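Local coordinates for protein BtGH115A (Bacteroides thetaiotaomicron, PDB 5BY3) that acts as a family GH115 4-O-methyl-alpha-glucuronidase, a glycoside hydrolase with specificity for decorated arabinogalactans, at residues 175-180 and 609-614; 180-185 and 193-198; 370-375 and 696-701. One frame throughout, in Å; residues are numbered along the deposited sequence.

Interaction 1: residues 175-180 and 609-614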
loop_
_atom_site.group_PDB
_atom_site.type_symbol
_atom_site.label_atom_id
_atom_site.label_comp_id
_atom_site.label_asym_id
_atom_site.label_seq_id
_atom_site.Cartn_x
_atom_site.Cartn_y
_atom_site.Cartn_z
HETATM N N MSE A 175 -0.577 13.822 -11.587
HETATM C CA MSE A 175 0.159 14.664 -12.596
HETATM C C MSE A 175 -0.673 15.898 -13.006
HETATM O O MSE A 175 -0.216 17.007 -12.739
HETATM C CB MSE A 175 0.841 13.924 -13.752
HETATM C CG MSE A 175 1.792 14.845 -14.530
HETATM SE SE MSE A 175 0.777 15.932 -15.849
HETATM C CE MSE A 175 0.227 14.625 -17.202
ATOM N N PRO A 176 -1.882 15.743 -13.588
ATOM C CA PRO A 176 -2.659 16.950 -13.987
ATOM C C PRO A 176 -3.010 17.857 -12.821
ATOM O O PRO A 176 -3.004 19.071 -12.972
ATOM C CB PRO A 176 -3.933 16.399 -14.643
ATOM C CG PRO A 176 -4.005 14.964 -14.255
ATOM C CD PRO A 176 -2.624 14.498 -13.881
ATOM N N TRP A 177 -3.278 17.282 -11.657
ATOM C CA TRP A 177 -3.544 18.096 -10.480
ATOM C C TRP A 177 -2.357 19.015 -10.145
ATOM O O TRP A 177 -2.538 20.202 -9.883
ATOM C CB TRP A 177 -3.915 17.211 -9.298
ATOM C CG TRP A 177 -3.954 17.958 -8.045
ATOM C CD1 TRP A 177 -4.959 18.801 -7.618
ATOM C CD2 TRP A 177 -2.939 17.977 -7.031
ATOM N NE1 TRP A 177 -4.613 19.335 -6.398
ATOM C CE2 TRP A 177 -3.376 18.862 -6.023
ATOM C CE3 TRP A 177 -1.691 17.347 -6.890
ATOM C CZ2 TRP A 177 -2.629 19.121 -4.869
ATOM C CZ3 TRP A 177 -0.924 17.618 -5.716
ATOM C CH2 TRP A 177 -1.400 18.500 -4.736
ATOM N N SER A 178 -1.147 18.466 -10.163
ATOM C CA SER A 178 0.047 19.266 -9.892
ATOM C C SER A 178 0.310 20.351 -10.968
ATOM O O SER A 178 0.417 21.542 -10.633
ATOM C CB SER A 178 1.271 18.364 -9.732
ATOM O OG SER A 178 2.381 19.154 -9.399
ATOM N N ASN A 179 0.381 19.895 -12.228
ATOM C CA ASN A 179 0.636 20.660 -13.454
ATOM C C ASN A 179 -0.388 21.740 -13.846
ATOM O O ASN A 179 -0.078 22.622 -14.631
ATOM C CB ASN A 179 0.731 19.645 -14.602
ATOM C CG ASN A 179 1.330 20.219 -15.869
ATOM O OD1 ASN A 179 2.491 20.609 -15.902
ATOM N ND2 ASN A 179 0.554 20.227 -16.921
ATOM N N LYS A 180 -1.611 21.653 -13.334
ATOM C CA LYS A 180 -2.657 22.651 -13.663
ATOM C C LYS A 180 -3.351 23.268 -12.432
ATOM O O LYS A 180 -3.635 24.455 -12.438
ATOM C CB LYS A 180 -3.701 22.112 -14.663
ATOM C CG LYS A 180 -3.170 21.116 -15.675
ATOM C CD LYS A 180 -3.004 21.625 -17.092
ATOM C CE LYS A 180 -3.476 20.486 -18.001
ATOM N NZ LYS A 180 -3.181 20.628 -19.447
ATOM N N GLY A 609 -11.499 24.492 -5.316
ATOM C CA GLY A 609 -11.259 23.389 -6.246
ATOM C C GLY A 609 -9.836 23.013 -5.855
ATOM O O GLY A 609 -8.959 22.912 -6.717
ATOM N N LYS A 610 -9.591 22.853 -4.542
ATOM C CA LYS A 610 -8.269 22.446 -4.066
ATOM C C LYS A 610 -7.766 21.159 -4.760
ATOM O O LYS A 610 -6.593 21.078 -5.098
ATOM C CB LYS A 610 -8.227 22.341 -2.557
ATOM C CG LYS A 610 -6.895 21.879 -1.989
ATOM C CD LYS A 610 -7.018 21.795 -0.490
ATOM C CE LYS A 610 -5.903 20.944 0.092
ATOM N NZ LYS A 610 -5.619 21.229 1.514
ATOM N N TRP A 611 -8.662 20.214 -5.025
ATOM C CA TRP A 611 -8.294 18.953 -5.649
ATOM C C TRP A 611 -8.886 18.835 -7.008
ATOM O O TRP A 611 -9.230 17.742 -7.430
ATOM C CB TRP A 611 -8.744 17.754 -4.811
ATOM C CG TRP A 611 -8.305 17.845 -3.372
ATOM C CD1 TRP A 611 -9.104 18.079 -2.300
ATOM C CD2 TRP A 611 -6.975 17.713 -2.863
ATOM N NE1 TRP A 611 -8.377 18.080 -1.153
ATOM C CE2 TRP A 611 -7.057 17.853 -1.462
ATOM C CE3 TRP A 611 -5.727 17.464 -3.450
ATOM C CZ2 TRP A 611 -5.916 17.781 -0.617
ATOM C CZ3 TRP A 611 -4.587 17.390 -2.621
ATOM C CH2 TRP A 611 -4.695 17.558 -1.225
ATOM N N ASN A 612 -9.022 19.949 -7.707
ATOM C CA ASN A 612 -9.488 19.842 -9.079
ATOM C C ASN A 612 -8.517 19.014 -9.955
ATOM O O ASN A 612 -7.286 19.235 -9.878
ATOM C CB ASN A 612 -9.771 21.222 -9.678
ATOM C CG ASN A 612 -10.458 21.129 -11.027
ATOM O OD1 ASN A 612 -11.245 20.222 -11.277
ATOM N ND2 ASN A 612 -10.126 22.049 -11.920
ATOM N N ARG A 613 -9.080 18.073 -10.747
ATOM C CA ARG A 613 -8.316 17.095 -11.575
ATOM C C ARG A 613 -7.714 15.860 -10.872
ATOM O O ARG A 613 -7.276 14.924 -11.558
ATOM C CB ARG A 613 -7.167 17.764 -12.348
ATOM C CG ARG A 613 -7.577 18.919 -13.231
ATOM C CD ARG A 613 -6.361 19.543 -13.885
ATOM N NE ARG A 613 -6.803 20.209 -15.107
ATOM C CZ ARG A 613 -7.236 21.462 -15.157
ATOM N NH1 ARG A 613 -7.257 22.210 -14.048
ATOM N NH2 ARG A 613 -7.634 21.964 -16.325
HETATM N N MSE A 614 -7.639 15.860 -9.539
HETATM C CA MSE A 614 -7.116 14.721 -8.778
HETATM C C MSE A 614 -7.936 13.465 -8.959
HETATM O O MSE A 614 -7.412 12.378 -8.778
HETATM C CB MSE A 614 -7.063 15.147 -7.322
HETATM C CG MSE A 614 -6.530 14.129 -6.314
HETATM SE SE MSE A 614 -4.791 13.307 -6.712
HETATM C CE MSE A 614 -3.730 14.385 -5.489
#
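The indole of W177 is gripped by two overlapping beta turns: a type I turn from G609 to N612 runs into a type II turn from W611 to M614. Helix 174-182 of the TIM-barrel-clan region here meets the loop after helix 587-603. CG of W177 stands anti to the backbone N (chi1 170°), and beyond it the indole reaches that loop. NE1 donates to K610 O at 2.9 Å in a nearly straight bond (167°), on a carbonyl lone pair and in the indole plane. N612 O lies at the same ring's edge, 3.3 Å from W177 CD1. The methyl CE of selenomethionine M614 sits over a face of the six-membered ring, 3.9 Å from W177 CE3, a CH-pi and Met-aromatic contact; the M614 side chain is about 7 Å from the bound nickel ion. W611 comes in obliquely, its CZ3 3.4 Å from W177 CZ2, while its NE1 bonds to D137. Farther out, K180 CB packs over a face of the R613 guanidinium, 3.6 Å from R613 NH1. K180 NZ stays 5.6 Å from R613 NH2, like charges expected to repel weakly. Carbonyls at the edge and apolar groups around the ring thus fix the rotation of W177 and satisfy its buried N-H.

Interaction 2: residues 180-185 and 193-198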
loop_
_atom_site.group_PDB
_atom_site.type_symbol
_atom_site.label_atom_id
_atom_site.label_comp_id
_atom_site.label_asym_id
_atom_site.label_seq_id
_atom_site.Cartn_x
_atom_site.Cartn_y
_atom_site.Cartn_z
ATOM N N LYS A 180 -1.611 21.653 -13.334
ATOM C CA LYS A 180 -2.657 22.651 -13.663
ATOM C C LYS A 180 -3.351 23.268 -12.432
ATOM O O LYS A 180 -3.635 24.455 -12.438
ATOM C CB LYS A 180 -3.701 22.112 -14.663
ATOM C CG LYS A 180 -3.170 21.116 -15.675
ATOM C CD LYS A 180 -3.004 21.625 -17.092
ATOM C CE LYS A 180 -3.476 20.486 -18.001
ATOM N NZ LYS A 180 -3.181 20.628 -19.447
ATOM N N THR A 181 -3.578 22.487 -11.375
ATOM C CA THR A 181 -4.295 23.002 -10.228
ATOM C C THR A 181 -3.440 23.539 -9.088
ATOM O O THR A 181 -3.652 24.668 -8.647
ATOM C CB THR A 181 -5.271 21.985 -9.685
ATOM O OG1 THR A 181 -6.026 21.433 -10.771
ATOM C CG2 THR A 181 -6.192 22.668 -8.694
ATOM N N TYR A 182 -2.464 22.761 -8.621
ATOM C CA TYR A 182 -1.685 23.176 -7.458
ATOM C C TYR A 182 -0.428 23.975 -7.742
ATOM O O TYR A 182 -0.147 24.948 -7.045
ATOM C CB TYR A 182 -1.366 21.988 -6.550
ATOM C CG TYR A 182 -0.651 22.423 -5.302
ATOM C CD1 TYR A 182 -1.296 23.204 -4.351
ATOM C CD2 TYR A 182 0.692 22.110 -5.109
ATOM C CE1 TYR A 182 -0.627 23.641 -3.213
ATOM C CE2 TYR A 182 1.374 22.534 -3.980
ATOM C CZ TYR A 182 0.705 23.295 -3.034
ATOM O OH TYR A 182 1.364 23.706 -1.916
ATOM N N GLU A 183 0.360 23.540 -8.723
ATOM C CA GLU A 183 1.581 24.257 -9.093
ATOM C C GLU A 183 1.571 24.409 -10.615
ATOM O O GLU A 183 2.284 23.655 -11.313
ATOM C CB GLU A 183 2.779 23.451 -8.643
ATOM C CG GLU A 183 4.115 24.175 -8.635
ATOM C CD GLU A 183 5.246 23.234 -8.285
ATOM O OE1 GLU A 183 4.956 22.049 -7.984
ATOM O OE2 GLU A 183 6.419 23.669 -8.299
ATOM N N PRO A 184 0.727 25.340 -11.139
ATOM C CA PRO A 184 0.468 25.415 -12.591
ATOM C C PRO A 184 1.772 25.691 -13.348
ATOM O O PRO A 184 2.519 26.602 -13.008
ATOM C CB PRO A 184 -0.513 26.593 -12.713
ATOM C CG PRO A 184 -1.108 26.752 -11.342
ATOM C CD PRO A 184 0.003 26.410 -10.409
ATOM N N SER A 185 2.093 24.848 -14.306
ATOM C CA SER A 185 3.352 24.996 -14.995
ATOM C C SER A 185 3.120 24.902 -16.491
ATOM O O SER A 185 2.153 24.296 -16.952
ATOM C CB SER A 185 4.381 23.973 -14.495
ATOM O OG SER A 185 5.534 23.980 -15.315
ATOM N N PRO A 193 8.774 21.678 -7.788
ATOM C CA PRO A 193 9.272 21.708 -6.415
ATOM C C PRO A 193 8.166 21.868 -5.370
ATOM O O PRO A 193 8.198 21.174 -4.345
ATOM C CB PRO A 193 10.265 22.908 -6.402
ATOM C CG PRO A 193 9.949 23.717 -7.643
ATOM C CD PRO A 193 9.406 22.716 -8.642
ATOM N N ARG A 194 7.225 22.774 -5.605
ATOM C CA ARG A 194 6.168 23.071 -4.618
ATOM C C ARG A 194 5.283 21.836 -4.344
ATOM O O ARG A 194 5.040 21.482 -3.192
ATOM C CB ARG A 194 5.366 24.345 -5.001
ATOM C CG ARG A 194 5.552 25.555 -4.074
ATOM C CD ARG A 194 6.802 26.370 -4.355
ATOM N NE ARG A 194 8.011 25.764 -3.778
ATOM C CZ ARG A 194 9.260 25.927 -4.236
ATOM N NH1 ARG A 194 9.501 26.692 -5.304
ATOM N NH2 ARG A 194 10.279 25.303 -3.637
ATOM N N THR A 195 4.876 21.126 -5.389
ATOM C CA THR A 195 4.185 19.842 -5.197
ATOM C C THR A 195 5.014 18.827 -4.365
ATOM O O THR A 195 4.490 18.206 -3.424
ATOM C CB THR A 195 3.763 19.261 -6.531
ATOM O OG1 THR A 195 3.095 20.290 -7.279
ATOM C CG2 THR A 195 2.859 18.047 -6.338
ATOM N N ASN A 196 6.303 18.707 -4.664
ATOM C CA ASN A 196 7.162 17.766 -3.940
ATOM C C ASN A 196 7.356 18.099 -2.451
ATOM O O ASN A 196 7.289 17.199 -1.601
ATOM C CB ASN A 196 8.477 17.521 -4.694
ATOM C CG ASN A 196 8.297 16.558 -5.858
ATOM O OD1 ASN A 196 8.251 15.331 -5.669
ATOM N ND2 ASN A 196 8.146 17.103 -7.070
ATOM N N GLU A 197 7.524 19.386 -2.127
ATOM C CA GLU A 197 7.530 19.806 -0.729
ATOM C C GLU A 197 6.265 19.346 0.015
ATOM O O GLU A 197 6.353 18.890 1.168
ATOM C CB GLU A 197 7.744 21.306 -0.610
ATOM C CG GLU A 197 9.102 21.751 -1.140
ATOM C CD GLU A 197 9.254 23.265 -1.221
ATOM O OE1 GLU A 197 8.307 23.942 -1.708
ATOM O OE2 GLU A 197 10.336 23.765 -0.824
ATOM N N ARG A 198 5.104 19.448 -0.648
ATOM C CA ARG A 198 3.857 18.926 -0.109
ATOM C C ARG A 198 3.867 17.407 0.139
ATOM O O ARG A 198 3.436 16.972 1.205
ATOM C CB ARG A 198 2.660 19.308 -0.982
ATOM C CG ARG A 198 2.161 20.731 -0.760
ATOM C CD ARG A 198 1.733 21.050 0.672
ATOM N NE ARG A 198 1.246 22.429 0.708
ATOM C CZ ARG A 198 0.839 23.121 1.777
ATOM N NH1 ARG A 198 0.837 22.623 3.025
ATOM N NH2 ARG A 198 0.426 24.365 1.570
#
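P193 opens helix 193-205 beside the E183 carboxylate, with its CD 3.2 Å from E183 OE2; a proline nitrogen has no hydrogen to offer, so this is packing. R194 supplies the first amide, R194 N to E183 OE2 at 3.0 Å, and its CB lies against E183 CD; its guanidinium turns off along the helix to a salt bridge with E197. T195 grips the other oxygen twice: T195 N reaches E183 OE1 at 2.8 Å from above the carboxylate plane, and T195 OG1 donates to the anti lone pair of E183 OE1 at 2.7 Å. That hydroxyl also bonds to S178. One turn on, R198 NE points almost straight (172°) at Y182 OH, 2.9 Å away and in the guanidinium plane, while R198 NH1 forms a salt bridge with E201. An alanine at E183 would probably leave the amides of R194 and T195 and the T195 hydroxyl without their carboxylate acceptor. Backbone amides of a helix's first turn holding an anion are a familiar device, an arrangement the helix dipole would probably favour; here it joins successive helices in the crossover between strands 162-166 and 210-212 of the TIM-barrel-clan domain.

Interaction 3: residues 370-375 and 696-701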
loop_
_atom_site.group_PDB
_atom_site.type_symbol
_atom_site.label_atom_id
_atom_site.label_comp_id
_atom_site.label_asym_id
_atom_site.label_seq_id
_atom_site.Cartn_x
_atom_site.Cartn_y
_atom_site.Cartn_z
ATOM N N TYR A 370 -1.311 -7.463 -6.806
ATOM C CA TYR A 370 -2.600 -7.508 -6.126
ATOM C C TYR A 370 -2.434 -7.792 -4.639
ATOM O O TYR A 370 -3.352 -8.306 -3.974
ATOM C CB TYR A 370 -3.562 -8.433 -6.862
ATOM C CG TYR A 370 -3.812 -8.008 -8.319
ATOM C CD1 TYR A 370 -2.829 -8.144 -9.299
ATOM C CD2 TYR A 370 -5.047 -7.445 -8.717
ATOM C CE1 TYR A 370 -3.061 -7.739 -10.612
ATOM C CE2 TYR A 370 -5.288 -7.032 -10.040
ATOM C CZ TYR A 370 -4.299 -7.178 -10.972
ATOM O OH TYR A 370 -4.514 -6.775 -12.254
ATOM N N GLY A 371 -1.278 -7.396 -4.096
ATOM C CA GLY A 371 -1.043 -7.432 -2.650
ATOM C C GLY A 371 -0.697 -8.804 -2.068
ATOM O O GLY A 371 -0.785 -9.013 -0.837
ATOM N N TYR A 372 -0.318 -9.738 -2.952
ATOM C CA TYR A 372 0.250 -11.038 -2.553
ATOM C C TYR A 372 1.729 -11.149 -2.868
ATOM O O TYR A 372 2.136 -11.259 -4.041
ATOM C CB TYR A 372 -0.505 -12.187 -3.208
ATOM C CG TYR A 372 -1.979 -12.181 -2.872
ATOM C CD1 TYR A 372 -2.443 -12.628 -1.615
ATOM C CD2 TYR A 372 -2.924 -11.686 -3.799
ATOM C CE1 TYR A 372 -3.810 -12.636 -1.306
ATOM C CE2 TYR A 372 -4.275 -11.671 -3.487
ATOM C CZ TYR A 372 -4.713 -12.140 -2.251
ATOM O OH TYR A 372 -6.063 -12.144 -2.004
ATOM N N ILE A 373 2.533 -11.104 -1.811
ATOM C CA ILE A 373 4.016 -11.179 -1.917
ATOM C C ILE A 373 4.487 -12.468 -2.613
ATOM O O ILE A 373 4.137 -13.575 -2.171
ATOM C CB ILE A 373 4.672 -10.964 -0.529
ATOM C CG1 ILE A 373 4.345 -9.545 -0.070
ATOM C CG2 ILE A 373 6.187 -11.151 -0.591
ATOM C CD1 ILE A 373 4.681 -9.214 1.375
ATOM N N ARG A 374 5.259 -12.328 -3.702
ATOM C CA ARG A 374 5.709 -13.518 -4.479
ATOM C C ARG A 374 6.838 -14.325 -3.776
ATOM O O ARG A 374 6.881 -15.552 -3.860
ATOM C CB ARG A 374 6.086 -13.172 -5.924
ATOM C CG ARG A 374 4.922 -12.725 -6.819
ATOM C CD ARG A 374 5.182 -13.205 -8.243
ATOM N NE ARG A 374 4.106 -12.926 -9.178
ATOM C CZ ARG A 374 3.188 -13.799 -9.561
ATOM N NH1 ARG A 374 3.185 -15.056 -9.081
ATOM N NH2 ARG A 374 2.262 -13.424 -10.425
ATOM N N HIS A 375 7.738 -13.645 -3.066
ATOM C CA HIS A 375 8.868 -14.362 -2.494
ATOM C C HIS A 375 9.276 -13.865 -1.131
ATOM O O HIS A 375 9.468 -12.655 -0.920
ATOM C CB HIS A 375 10.079 -14.375 -3.451
ATOM C CG HIS A 375 11.238 -15.157 -2.928
ATOM N ND1 HIS A 375 11.409 -16.497 -3.198
ATOM C CD2 HIS A 375 12.257 -14.803 -2.105
ATOM C CE1 HIS A 375 12.495 -16.928 -2.582
ATOM N NE2 HIS A 375 13.021 -15.924 -1.903
ATOM N N LEU A 696 -9.796 -20.602 -0.530
ATOM C CA LEU A 696 -8.619 -20.236 0.232
ATOM C C LEU A 696 -8.124 -18.880 -0.221
ATOM O O LEU A 696 -8.472 -18.403 -1.300
ATOM C CB LEU A 696 -7.495 -21.269 0.082
ATOM C CG LEU A 696 -7.813 -22.746 0.297
ATOM C CD1 LEU A 696 -7.842 -23.460 -1.057
ATOM C CD2 LEU A 696 -6.755 -23.324 1.223
ATOM N N LEU A 697 -7.309 -18.254 0.617
ATOM C CA LEU A 697 -6.660 -17.008 0.240
ATOM C C LEU A 697 -5.710 -17.377 -0.891
ATOM O O LEU A 697 -4.925 -18.332 -0.719
ATOM C CB LEU A 697 -5.894 -16.405 1.427
ATOM C CG LEU A 697 -5.396 -14.965 1.261
ATOM C CD1 LEU A 697 -6.569 -14.002 1.185
ATOM C CD2 LEU A 697 -4.401 -14.582 2.370
ATOM N N PRO A 698 -5.800 -16.671 -2.051
ATOM C CA PRO A 698 -4.890 -16.985 -3.154
ATOM C C PRO A 698 -3.463 -16.425 -2.916
ATOM O O PRO A 698 -2.841 -15.870 -3.832
ATOM C CB PRO A 698 -5.548 -16.307 -4.341
ATOM C CG PRO A 698 -6.176 -15.065 -3.742
ATOM C CD PRO A 698 -6.553 -15.424 -2.316
ATOM N N ASN A 699 -2.911 -16.613 -1.715
ATOM C CA ASN A 699 -1.555 -16.139 -1.491
ATOM C C ASN A 699 -0.513 -17.117 -2.132
ATOM O O ASN A 699 -0.898 -18.161 -2.733
ATOM C CB ASN A 699 -1.304 -15.863 -0.013
ATOM C CG ASN A 699 -1.273 -17.122 0.805
ATOM O OD1 ASN A 699 -0.237 -17.745 0.920
ATOM N ND2 ASN A 699 -2.406 -17.516 1.354
ATOM N N HIS A 700 0.773 -16.756 -2.023
ATOM C CA HIS A 700 1.865 -17.489 -2.669
ATOM C C HIS A 700 2.694 -18.232 -1.598
ATOM O O HIS A 700 2.748 -17.780 -0.434
ATOM C CB HIS A 700 2.758 -16.520 -3.464
ATOM C CG HIS A 700 2.062 -15.817 -4.599
ATOM N ND1 HIS A 700 1.708 -16.455 -5.768
ATOM C CD2 HIS A 700 1.693 -14.521 -4.758
ATOM C CE1 HIS A 700 1.130 -15.597 -6.588
ATOM N NE2 HIS A 700 1.095 -14.421 -5.994
ATOM N N PRO A 701 3.372 -19.350 -1.980
ATOM C CA PRO A 701 4.153 -20.167 -0.993
ATOM C C PRO A 701 5.094 -19.354 -0.103
ATOM O O PRO A 701 5.710 -18.386 -0.571
ATOM C CB PRO A 701 4.971 -21.128 -1.887
ATOM C CG PRO A 701 4.189 -21.214 -3.164
ATOM C CD PRO A 701 3.553 -19.851 -3.363
#
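Y372 and H700 share one torsional choice, CG anti to the carbonyl carbon (chi1 -58° and -63°); CB of each points toward the other segment, and the rings meet the opposite chain. The phenol of Y372 packs against 697-699, crossing N699 at about a right angle: its CE1 is 3.8 Å from L697 CG, its CD1 is 3.6 Å from N699 CA, and P698 O sits over one ring face toward the rim. Y372 OH hydrogen-bonds to N739. P698 is the centre of an inverse gamma turn, closed by a weak bond from N699 N to L697 O; P698 CG, in this tight bend, lies 3.6 Å from Y372 CZ. The contact is a domain interface: the loop that follows barrel strand 362-366 meets the loop leaving strand 689-696 of the C-terminal beta region. The backbone oxygens of Y372 and I373 lie at the edge of the H700 ring, near its plane, with H700 CD2 3.4 Å from Y372 O. On its far side H700 NE2 hydrogen-bonds to D368. R374 starts away from the 696-701 segment but its end returns, bringing NH1 to 3.3 Å from H700 CE1 with guanidinium and imidazole planes 40° apart; W732 gives the same guanidinium a cation-pi partner.

Followed from the N terminus, the chain illustrates how short- and long-range closures combine. Helix 174-182 opens interaction 1, and its end opens interaction 2, which closes almost at once on helix 193-205 and so nests within the much larger loop of interaction 1. K180 belongs to both, and further polar contacts join them. Interaction 3 opens at 370-375, after interaction 2 has closed but before 609-614 completes interaction 1; it closes at 696-701, so interactions 1 and 3 cross. Their centres lie about 35 Å apart on opposite sides of the chain's centre. Between them, the barrel is tied to the loop after helix 587-603 and to the C-terminal beta region.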